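Local coordinates for glucose-6-phosphate 1-dehydrogenase (Kluyveromyces lactis, PDB 7E6I), which catalyses the oxidation of glucose 6-phosphate to 6-phosphogluconolactone with NADP+ as acceptor, the first step of the oxidative pentose phosphate pathway, at residues F316-F321 against V472-D477; A28-Y33 against P63-P68; S265-K270 against G425-F430. All blocks are in the same frame, centred on the assembly; numbering follows the deposited sequence.

Contact 1: F316-F321 against V472-D477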
# COMPACT_ATOMS: atom_id res chain seq x y z
N PHE A 316 -0.50 -8.09 16.76
CA PHE A 316 -0.48 -6.66 17.05
C PHE A 316 0.95 -6.28 17.37
O PHE A 316 1.59 -6.94 18.19
CB PHE A 316 -1.38 -6.30 18.24
CG PHE A 316 -1.25 -4.86 18.66
CD1 PHE A 316 -0.17 -4.42 19.41
CD2 PHE A 316 -2.20 -3.94 18.30
CE1 PHE A 316 -0.04 -3.11 19.76
CE2 PHE A 316 -2.08 -2.63 18.66
CZ PHE A 316 -0.98 -2.21 19.39
N ALA A 317 1.41 -5.17 16.80
CA ALA A 317 2.73 -4.63 17.12
C ALA A 317 2.70 -3.11 17.14
O ALA A 317 2.11 -2.48 16.26
CB ALA A 317 3.80 -5.10 16.12
N ALA A 318 3.35 -2.53 18.14
CA ALA A 318 3.68 -1.11 18.17
C ALA A 318 5.19 -1.01 18.21
O ALA A 318 5.83 -1.72 19.00
CB ALA A 318 3.03 -0.41 19.36
N ILE A 319 5.77 -0.18 17.34
CA ILE A 319 7.22 -0.08 17.20
C ILE A 319 7.62 1.38 17.23
O ILE A 319 7.01 2.21 16.54
CB ILE A 319 7.73 -0.73 15.90
CG1 ILE A 319 7.28 -2.19 15.78
CG2 ILE A 319 9.24 -0.61 15.82
CD1 ILE A 319 7.45 -2.77 14.35
N GLY A 320 8.66 1.70 18.00
CA GLY A 320 9.19 3.05 18.03
C GLY A 320 10.28 3.21 16.98
O GLY A 320 11.07 2.30 16.74
N PHE A 321 10.31 4.38 16.36
CA PHE A 321 11.29 4.69 15.33
C PHE A 321 11.93 6.03 15.63
O PHE A 321 11.33 6.90 16.26
CB PHE A 321 10.65 4.75 13.95
CG PHE A 321 10.20 3.42 13.43
CD1 PHE A 321 11.06 2.64 12.66
CD2 PHE A 321 8.93 2.94 13.70
CE1 PHE A 321 10.65 1.41 12.18
CE2 PHE A 321 8.51 1.71 13.22
CZ PHE A 321 9.38 0.95 12.45
N VAL A 472 -1.27 2.57 25.76
CA VAL A 472 -1.42 3.97 26.16
C VAL A 472 -0.16 4.47 26.86
O VAL A 472 0.28 5.61 26.65
CB VAL A 472 -2.68 4.12 27.03
CG1 VAL A 472 -2.56 5.31 27.93
CG2 VAL A 472 -3.89 4.27 26.15
N GLU A 473 0.45 3.61 27.68
CA GLU A 473 1.72 3.91 28.32
C GLU A 473 2.84 4.03 27.29
O GLU A 473 3.68 4.94 27.36
CB GLU A 473 2.05 2.79 29.33
CG GLU A 473 2.41 3.19 30.75
CD GLU A 473 2.35 1.99 31.74
OE1 GLU A 473 1.28 1.76 32.38
OE2 GLU A 473 3.36 1.25 31.86
N PHE A 474 2.88 3.09 26.33
CA PHE A 474 3.85 3.15 25.25
C PHE A 474 3.76 4.48 24.49
O PHE A 474 4.78 5.11 24.19
CB PHE A 474 3.63 1.95 24.31
CG PHE A 474 4.71 1.75 23.27
CD1 PHE A 474 5.84 0.98 23.55
CD2 PHE A 474 4.58 2.28 21.99
CE1 PHE A 474 6.82 0.77 22.59
CE2 PHE A 474 5.56 2.08 21.02
CZ PHE A 474 6.68 1.32 21.32
N LEU A 475 2.54 4.93 24.20
CA LEU A 475 2.39 6.18 23.46
C LEU A 475 2.87 7.37 24.29
O LEU A 475 3.60 8.23 23.80
CB LEU A 475 0.93 6.37 23.02
CG LEU A 475 0.45 5.26 22.07
CD1 LEU A 475 -0.98 5.50 21.56
CD2 LEU A 475 1.42 5.09 20.92
N ALA A 476 2.48 7.42 25.56
CA ALA A 476 2.94 8.51 26.42
C ALA A 476 4.44 8.48 26.61
O ALA A 476 5.06 9.52 26.83
CB ALA A 476 2.21 8.46 27.76
N ASP A 477 5.05 7.31 26.51
CA ASP A 477 6.50 7.19 26.50
C ASP A 477 7.12 7.68 25.20
O ASP A 477 8.34 7.85 25.15
CB ASP A 477 6.88 5.73 26.69
CG ASP A 477 7.89 5.52 27.76
OD1 ASP A 477 8.90 6.27 27.77
OD2 ASP A 477 7.67 4.60 28.57
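Phe474, on the short helix 471-476, lays its ring against the backbone and methyl of Ala318 on strand 316-321. CG stands anti to the backbone N (chi1 -170°), which carries the ring out of the helix toward the strand. CD2 is the first atom beyond CB to arrive, 4.1 Å from Ala318 CB, and CE2 comes a little closer to the same methyl, at 3.9 Å. The methyl approaches from well off the ring plane, beside the CD2-CE2 rim. The tip, CZ, passes the methyl and meets the main chain: it is 3.9 Å from Ala318 O and 3.9 Å from Gly320 N, the latter lying at the ring edge in its plane. Gly320 adds no side chain at this point, and the ring comes right up to the backbone. Outside the pair, the ring stacks on His478 and touches Val334 and Asp284, while Ala318 lies next to Arg336, which probably binds the second NADP+. Cut back to an alanine, Phe474 would probably open a gap beside the Ala318 methyl and the Gly320 backbone and leave the His478 ring without its stacking partner. Helix and strand run nearly parallel (11°), the helix packing on the sheet face away from helix 236-254. Ala318 and Gly320 spend their backbone bonds on Leu286 and Asp284. No hydrogen bond crosses the contact, so van der Waals contact alone joins the two segments.

Contact 2: A28-Y33 against P63-P68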
# COMPACT_ATOMS: atom_id res chain seq x y z
N ALA A 28 -10.51 -3.46 -11.91
CA ALA A 28 -9.86 -2.16 -12.02
C ALA A 28 -9.74 -1.72 -13.47
O ALA A 28 -9.95 -0.54 -13.79
CB ALA A 28 -8.47 -2.18 -11.36
N LEU A 29 -9.38 -2.65 -14.36
CA LEU A 29 -9.34 -2.32 -15.78
C LEU A 29 -10.70 -1.84 -16.26
O LEU A 29 -10.78 -0.91 -17.07
CB LEU A 29 -8.91 -3.54 -16.59
CG LEU A 29 -7.41 -3.76 -16.70
CD1 LEU A 29 -7.14 -5.09 -17.38
CD2 LEU A 29 -6.81 -2.63 -17.47
N PHE A 30 -11.78 -2.45 -15.76
CA PHE A 30 -13.11 -2.04 -16.19
C PHE A 30 -13.44 -0.64 -15.69
O PHE A 30 -13.92 0.20 -16.45
CB PHE A 30 -14.16 -3.04 -15.71
CG PHE A 30 -15.56 -2.55 -15.90
CD1 PHE A 30 -16.03 -2.24 -17.17
CD2 PHE A 30 -16.39 -2.36 -14.80
CE1 PHE A 30 -17.32 -1.77 -17.36
CE2 PHE A 30 -17.68 -1.89 -14.98
CZ PHE A 30 -18.15 -1.60 -16.26
N GLY A 31 -13.19 -0.38 -14.40
CA GLY A 31 -13.44 0.94 -13.86
C GLY A 31 -12.76 2.04 -14.66
O GLY A 31 -13.36 3.06 -14.96
N LEU A 32 -11.49 1.83 -15.01
CA LEU A 32 -10.80 2.76 -15.89
C LEU A 32 -11.54 2.91 -17.22
O LEU A 32 -11.68 4.03 -17.74
CB LEU A 32 -9.37 2.30 -16.12
CG LEU A 32 -8.34 2.63 -15.04
CD1 LEU A 32 -7.04 1.86 -15.30
CD2 LEU A 32 -8.07 4.11 -15.04
N TYR A 33 -12.03 1.79 -17.77
CA TYR A 33 -12.75 1.85 -19.05
C TYR A 33 -14.09 2.54 -18.88
O TYR A 33 -14.45 3.45 -19.65
CB TYR A 33 -12.93 0.44 -19.63
CG TYR A 33 -13.74 0.44 -20.91
CD1 TYR A 33 -13.13 0.72 -22.14
CD2 TYR A 33 -15.11 0.18 -20.91
CE1 TYR A 33 -13.87 0.73 -23.32
CE2 TYR A 33 -15.85 0.20 -22.09
CZ TYR A 33 -15.22 0.48 -23.29
OH TYR A 33 -15.93 0.49 -24.46
N PRO A 63 -18.94 -11.02 -12.47
CA PRO A 63 -19.55 -10.80 -11.14
C PRO A 63 -18.81 -9.80 -10.28
O PRO A 63 -19.32 -9.46 -9.21
CB PRO A 63 -19.51 -12.19 -10.50
CG PRO A 63 -19.48 -13.11 -11.64
CD PRO A 63 -18.66 -12.45 -12.69
N PHE A 64 -17.65 -9.32 -10.70
CA PHE A 64 -16.86 -8.43 -9.88
C PHE A 64 -16.69 -7.05 -10.47
O PHE A 64 -16.26 -6.14 -9.75
CB PHE A 64 -15.48 -9.05 -9.60
CG PHE A 64 -15.55 -10.38 -8.91
CD1 PHE A 64 -15.85 -10.45 -7.56
CD2 PHE A 64 -15.37 -11.56 -9.61
CE1 PHE A 64 -15.94 -11.68 -6.91
CE2 PHE A 64 -15.45 -12.78 -8.98
CZ PHE A 64 -15.73 -12.84 -7.63
N LEU A 65 -17.03 -6.86 -11.74
CA LEU A 65 -17.05 -5.52 -12.30
C LEU A 65 -18.05 -4.67 -11.52
O LEU A 65 -19.10 -5.15 -11.10
CB LEU A 65 -17.42 -5.58 -13.78
CG LEU A 65 -16.69 -6.61 -14.64
CD1 LEU A 65 -16.89 -6.29 -16.12
CD2 LEU A 65 -15.20 -6.72 -14.31
N LYS A 66 -17.70 -3.41 -11.31
CA LYS A 66 -18.50 -2.51 -10.49
C LYS A 66 -19.33 -1.60 -11.39
O LYS A 66 -18.79 -0.95 -12.28
CB LYS A 66 -17.61 -1.68 -9.58
CG LYS A 66 -17.77 -1.98 -8.11
CD LYS A 66 -16.90 -3.13 -7.70
CE LYS A 66 -17.50 -3.87 -6.52
NZ LYS A 66 -16.64 -4.99 -6.05
N LYS A 67 -20.65 -1.58 -11.16
CA LYS A 67 -21.55 -0.68 -11.88
C LYS A 67 -22.07 0.37 -10.91
O LYS A 67 -23.11 0.16 -10.25
CB LYS A 67 -22.72 -1.43 -12.53
CG LYS A 67 -22.36 -2.69 -13.30
CD LYS A 67 -23.26 -3.85 -12.87
CE LYS A 67 -24.51 -3.97 -13.73
NZ LYS A 67 -25.35 -5.14 -13.31
N PRO A 68 -21.40 1.51 -10.77
CA PRO A 68 -21.93 2.56 -9.89
C PRO A 68 -23.18 3.23 -10.45
O PRO A 68 -23.97 3.77 -9.67
CB PRO A 68 -20.77 3.55 -9.78
CG PRO A 68 -20.01 3.37 -11.06
CD PRO A 68 -20.18 1.94 -11.47
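The Phe30 ring receives Leu65 over one face and the carbonyl of Lys66 at its edge. Leu65 CD1 sits above the face, displaced toward the rim, in a CH-pi contact 4.2 Å from the centroid of the Phe30 ring and 20° off its normal. Leu65 CB closes on the rim, 3.5 Å from Phe30 CD2, and the other methyl, Leu65 CD2, reaches Phe30 CB at 4.1 Å, so the leucine bears on the phenylalanine from CB to the CG-CD2-CE2 side of its ring. The two side chains cross at about a right angle. Near the ring plane, Lys66 O approaches Phe30 CE2 to 3.1 Å, a close meeting of a carbonyl oxygen with the weakly positive rim of an aromatic ring. The same oxygen accepts a hydrogen bond from Arg34, which helps hold the loop carbonyl beside the ring. Phe30's first torsion (169°) swings the ring off helix 19-34 toward the loop. That helix is the first of the Rossmann-type nucleotide-binding domain, and the segment 63-68 follows helix 54-61. Helix 74-83 adds Val77 and Phe80 against Phe30, the two rings meeting at about 55°. Ala28 and Leu32 rest instead on helix 414-423, so helix 19-34 is packed between its own domain's loop and helices and a helix of the C-terminal domain.

Contact 3: S265-K270 against G425-F430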
# COMPACT_ATOMS: atom_id res chain seq x y z
N SER A 265 12.52 11.87 -8.54
CA SER A 265 12.85 12.76 -7.44
C SER A 265 12.00 12.46 -6.22
O SER A 265 12.48 12.58 -5.09
CB SER A 265 12.72 14.22 -7.85
OG SER A 265 13.87 14.62 -8.58
N VAL A 266 10.74 12.06 -6.42
CA VAL A 266 9.94 11.57 -5.30
C VAL A 266 10.61 10.36 -4.69
O VAL A 266 10.77 10.25 -3.46
CB VAL A 266 8.51 11.22 -5.77
CG1 VAL A 266 7.76 10.59 -4.65
CG2 VAL A 266 7.79 12.46 -6.24
N ARG A 267 11.03 9.43 -5.53
CA ARG A 267 11.58 8.19 -5.02
C ARG A 267 12.94 8.42 -4.35
O ARG A 267 13.21 7.83 -3.30
CB ARG A 267 11.63 7.18 -6.16
CG ARG A 267 10.48 6.21 -6.07
CD ARG A 267 9.83 5.80 -7.36
NE ARG A 267 10.75 5.24 -8.34
CZ ARG A 267 10.67 4.02 -8.87
NH1 ARG A 267 9.73 3.16 -8.48
NH2 ARG A 267 11.54 3.65 -9.79
N ASP A 268 13.76 9.31 -4.90
CA ASP A 268 15.03 9.65 -4.25
C ASP A 268 14.83 10.15 -2.83
O ASP A 268 15.63 9.84 -1.94
CB ASP A 268 15.78 10.72 -5.05
CG ASP A 268 16.38 10.21 -6.36
OD1 ASP A 268 16.55 8.99 -6.53
OD2 ASP A 268 16.67 11.07 -7.22
N GLU A 269 13.79 10.96 -2.60
CA GLU A 269 13.60 11.49 -1.26
C GLU A 269 13.07 10.42 -0.31
O GLU A 269 13.42 10.43 0.88
CB GLU A 269 12.66 12.69 -1.29
CG GLU A 269 13.20 13.89 -2.07
CD GLU A 269 14.58 14.35 -1.62
OE1 GLU A 269 14.89 14.28 -0.41
OE2 GLU A 269 15.37 14.82 -2.47
N LYS A 270 12.25 9.49 -0.81
CA LYS A 270 11.82 8.38 0.03
C LYS A 270 13.02 7.51 0.45
O LYS A 270 13.20 7.23 1.64
CB LYS A 270 10.76 7.56 -0.70
CG LYS A 270 9.47 8.32 -0.91
CD LYS A 270 8.57 7.62 -1.91
CE LYS A 270 7.75 6.55 -1.24
NZ LYS A 270 7.01 5.64 -2.17
N GLY A 425 3.33 5.60 -17.48
CA GLY A 425 4.77 5.54 -17.26
C GLY A 425 5.29 6.26 -16.02
O GLY A 425 6.50 6.50 -15.93
N ASP A 426 4.42 6.60 -15.06
CA ASP A 426 4.80 7.41 -13.90
C ASP A 426 5.14 6.51 -12.72
O ASP A 426 4.25 5.87 -12.15
CB ASP A 426 3.66 8.37 -13.55
CG ASP A 426 4.00 9.28 -12.38
OD1 ASP A 426 5.06 9.09 -11.73
OD2 ASP A 426 3.21 10.22 -12.11
N HIS A 427 6.42 6.49 -12.33
CA HIS A 427 6.88 5.60 -11.26
C HIS A 427 6.63 6.15 -9.85
O HIS A 427 7.06 5.51 -8.88
CB HIS A 427 8.37 5.30 -11.43
CG HIS A 427 8.65 4.22 -12.42
ND1 HIS A 427 8.97 4.48 -13.74
CD2 HIS A 427 8.63 2.87 -12.29
CE1 HIS A 427 9.15 3.33 -14.37
NE2 HIS A 427 8.96 2.34 -13.52
N SER A 428 5.90 7.27 -9.72
CA SER A 428 5.84 7.99 -8.45
C SER A 428 5.23 7.14 -7.34
O SER A 428 5.66 7.22 -6.19
CB SER A 428 5.02 9.27 -8.62
OG SER A 428 5.65 10.12 -9.55
N ASN A 429 4.26 6.31 -7.68
CA ASN A 429 3.54 5.50 -6.71
C ASN A 429 3.95 4.03 -6.76
O ASN A 429 3.13 3.15 -6.46
CB ASN A 429 2.04 5.64 -6.95
CG ASN A 429 1.59 7.08 -6.91
OD1 ASN A 429 2.20 7.90 -6.24
ND2 ASN A 429 0.51 7.41 -7.62
N PHE A 430 5.20 3.74 -7.11
CA PHE A 430 5.68 2.36 -7.14
C PHE A 430 7.03 2.27 -6.44
O PHE A 430 7.77 3.26 -6.38
CB PHE A 430 5.78 1.85 -8.58
CG PHE A 430 4.49 1.94 -9.34
CD1 PHE A 430 4.12 3.10 -9.99
CD2 PHE A 430 3.64 0.84 -9.41
CE1 PHE A 430 2.93 3.17 -10.69
CE2 PHE A 430 2.46 0.90 -10.11
CZ PHE A 430 2.09 2.05 -10.75
O HOH W 1 8.18 4.95 -4.31
O HOH W 2 5.14 7.50 -3.41
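Arg267, on helix 263-276, sets one guanidinium face against His427 CB and uses NH1 to hold the backbone of Phe430, in a loop that opens with a Schellman motif at Gly425 and an Asx turn at Asp426. Arg267 NH1 donates to Phe430 O at 2.9 Å, with a fairly straight N-H...O angle of 160°. The oxygen lies in the guanidinium plane, but the donor stands well above the carbonyl plane, 69° out of it. His427 CB covers one face of the group, 3.7 Å from Arg267 CZ and over its centre, and the imidazole is turned 41° to the guanidinium. Bends at its second and third torsions fold the arginine chain so that Arg267 CD passes 3.2 Å from His427 O before the tip reaches Phe430. Beside it, Val266 CG1 makes a looser contact with Ser428 O at 4.3 Å. Lys270 is linked through water: one water joins its NZ to Phe430 O, another joins NZ to Ser428 O, so Phe430 O takes both an arginine N-H and a water hydrogen.

Further out, Glu264 forms a salt bridge with Arg267 NE, which probably offsets its charge and helps fix its rotation. Lys270 NZ is likewise paired with Glu435. His427 NE2 bonds to Leu178 O and its ring stacks on Phe179, which also meets Phe430 edge-to-face; the loop thus ties the C-terminal domain to strand 178-181 at the border of the parallel sheet. Phe430 also lies near Leu185, a probable contributor to the glucose 6-phosphate site. Asp426 helps shape the loop: its OD1 accepts from Ser428 N at 2.8 Å, the donor lying above the carboxylate plane.

How the contacts relate
Contact 2 comes first along the chain and closes within the nucleotide-binding domain before the others open. Contacts 1 and 3 belong to the C-terminal domain and interleave, in the order 265-270, 316-321, 425-430, 472-477, so together they fold distant parts of that domain onto one another, whereas contact 2 is local. Centre to centre, contact 2 is 40 Å from contact 1 and 27 Å from contact 3, while contacts 1 and 3 are 30 Å apart; none touch. Contacts 1 and 2 lie on opposite sides of the chain's centre. Helix 414-423 packs on helix 19-34 of contact 2 and leads into the loop of contact 3, linking the two domains.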